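TRNA nucleotidyl transferase-related protein (Thermotoga maritima, PDB 3H38) probably adds the CCA end to tRNA as a class II nucleotidyltransferase, using CTP and ATP with magnesium, in this C-terminal part of a longer protein. Local coordinates at residues L20-F23 against R24-K28. Sequence-based numbering, arbitrary orientation.
Sequences LNLF and RLLGK
Arg24 lies back along its own helix towards Leu20 and Asn21, one turn earlier. Its first torsion (chi1 -72°) sets CG beside the backbone N, and the chain then runs extended to NE, so that NH1 comes 3.6 Å from CD1 of Leu20. Asn21 stands near the edge of the guanidinium, with OD1 4.0 Å from Arg24 NH1; the amide and guanidinium planes are turned 60° apart, and this is a loose approach of two polar groups. Arginine and asparagine suit this outer face because their polar ends can meet water, while the arginine's methylenes pass close to the preceding turn. On another side of the helix Leu22 and Leu26 meet in an apolar contact, where the branch carbon CG of Leu22 lies 4.3 Å from the methyl CD1 of Leu26. Between Leu20 and Phe23, CD2 of the leucine lies at the edge of the ring, in its plane.

The backbone sets these three- and four-residue spacings. Successive i to i+4 bonds link the two turns, from Arg24 N to Leu20 O (3.0 Å) through to Gly27 N to Phe23 O (3.0 Å); the one from Leu26 N to Leu22 O is 2.8 Å, with an N-H...O angle of 165°. Gly27 is buried and adds no side chain beside these carbonyls.

Further out, Leu22, Phe23 and Leu26 rest on Ile56 of strand 56-60, and Phe43 meets the Phe23 ring edge-to-face. The side chain of Phe23 is about 8 Å from those of Asp55 and Asp57, which bind magnesium in this enzyme. Such an amphipathic helix, Leu22, Phe23 and Leu26 against the sheet, Asn21 and Arg24 outward, is characteristic of helix-on-sheet packing, here in the nucleotidyltransferase head domain.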
loop_
_atom_site.group_PDB
_atom_site.type_symbol
_atom_site.label_atom_id
_atom_site.label_comp_id
_atom_site.label_asym_id
_atom_site.label_seq_id
_atom_site.Cartn_x
_atom_site.Cartn_y
_atom_site.Cartn_z
ATOM N N LEU A 20 24.576 4.846 16.977
ATOM C CA LEU A 20 25.903 4.598 16.436
ATOM C C LEU A 20 26.678 3.683 17.356
ATOM O O LEU A 20 27.352 2.755 16.896
ATOM C CB LEU A 20 26.691 5.901 16.261
ATOM C CG LEU A 20 27.124 6.229 14.836
ATOM C CD1 LEU A 20 28.466 6.917 14.799
ATOM C CD2 LEU A 20 27.174 4.954 14.026
ATOM N N ASN A 21 26.598 3.963 18.655
ATOM C CA ASN A 21 27.332 3.180 19.638
ATOM C C ASN A 21 26.884 1.733 19.687
ATOM O O ASN A 21 27.678 0.838 19.977
ATOM C CB ASN A 21 27.252 3.821 21.015
ATOM C CG ASN A 21 28.398 4.791 21.262
ATOM O OD1 ASN A 21 29.440 4.739 20.584
ATOM N ND2 ASN A 21 28.214 5.684 22.232
ATOM N N LEU A 22 25.603 1.535 19.390
ATOM C CA LEU A 22 24.983 0.224 19.260
ATOM C C LEU A 22 25.554 -0.558 18.072
ATOM O O LEU A 22 25.970 -1.703 18.229
ATOM C CB LEU A 22 23.480 0.415 19.060
ATOM C CG LEU A 22 22.638 -0.847 18.932
ATOM C CD1 LEU A 22 22.876 -1.773 20.094
ATOM C CD2 LEU A 22 21.156 -0.488 18.863
ATOM N N PHE A 23 25.537 0.065 16.886
ATOM C CA PHE A 23 26.166 -0.496 15.698
ATOM C C PHE A 23 27.577 -0.948 16.069
ATOM O O PHE A 23 28.013 -2.032 15.683
ATOM C CB PHE A 23 26.223 0.521 14.543
ATOM C CG PHE A 23 24.884 0.768 13.844
ATOM C CD1 PHE A 23 24.017 -0.271 13.557
ATOM C CD2 PHE A 23 24.524 2.044 13.437
ATOM C CE1 PHE A 23 22.812 -0.049 12.912
ATOM C CE2 PHE A 23 23.309 2.280 12.789
ATOM C CZ PHE A 23 22.455 1.232 12.528
ATOM N N ARG A 24 28.276 -0.117 16.842
ATOM C CA ARG A 24 29.621 -0.456 17.321
ATOM C C ARG A 24 29.628 -1.727 18.183
ATOM O O ARG A 24 30.349 -2.689 17.884
ATOM C CB ARG A 24 30.277 0.732 18.031
ATOM C CG ARG A 24 30.694 1.851 17.074
ATOM C CD ARG A 24 31.520 2.976 17.752
ATOM N NE ARG A 24 32.307 3.726 16.765
ATOM C CZ ARG A 24 32.033 4.972 16.394
ATOM N NH1 ARG A 24 31.017 5.612 16.966
ATOM N NH2 ARG A 24 32.780 5.589 15.473
ATOM N N LEU A 25 28.778 -1.766 19.179
ATOM C CA LEU A 25 28.660 -2.931 20.012
ATOM C C LEU A 25 28.404 -4.167 19.238
ATOM O O LEU A 25 28.982 -5.158 19.502
ATOM C CB LEU A 25 27.493 -2.770 20.939
ATOM C CG LEU A 25 27.681 -1.930 22.158
ATOM C CD1 LEU A 25 26.949 -2.622 23.266
ATOM C CD2 LEU A 25 29.134 -1.845 22.432
ATOM N N LEU A 26 27.496 -4.086 18.286
ATOM C CA LEU A 26 27.131 -5.224 17.465
ATOM C C LEU A 26 28.352 -5.709 16.692
ATOM O O LEU A 26 28.589 -6.923 16.586
ATOM C CB LEU A 26 25.977 -4.883 16.526
ATOM C CG LEU A 26 24.618 -4.595 17.179
ATOM C CD1 LEU A 26 23.654 -3.950 16.197
ATOM C CD2 LEU A 26 23.998 -5.847 17.766
ATOM N N GLY A 27 29.131 -4.763 16.172
ATOM C CA GLY A 27 30.339 -5.099 15.440
ATOM C C GLY A 27 31.239 -5.887 16.367
ATOM O O GLY A 27 31.746 -6.955 16.018
ATOM N N LYS A 28 31.399 -5.345 17.556
ATOM C CA LYS A 28 32.223 -5.918 18.590
ATOM C C LYS A 28 31.792 -7.309 18.985
ATOM O O LYS A 28 32.641 -8.154 19.103
ATOM C CB LYS A 28 32.267 -4.997 19.798
ATOM C CG LYS A 28 33.634 -4.693 20.332
ATOM C CD LYS A 28 34.215 -5.814 21.156
ATOM C CE LYS A 28 35.630 -6.208 20.685
ATOM N NZ LYS A 28 36.370 -7.165 21.561
#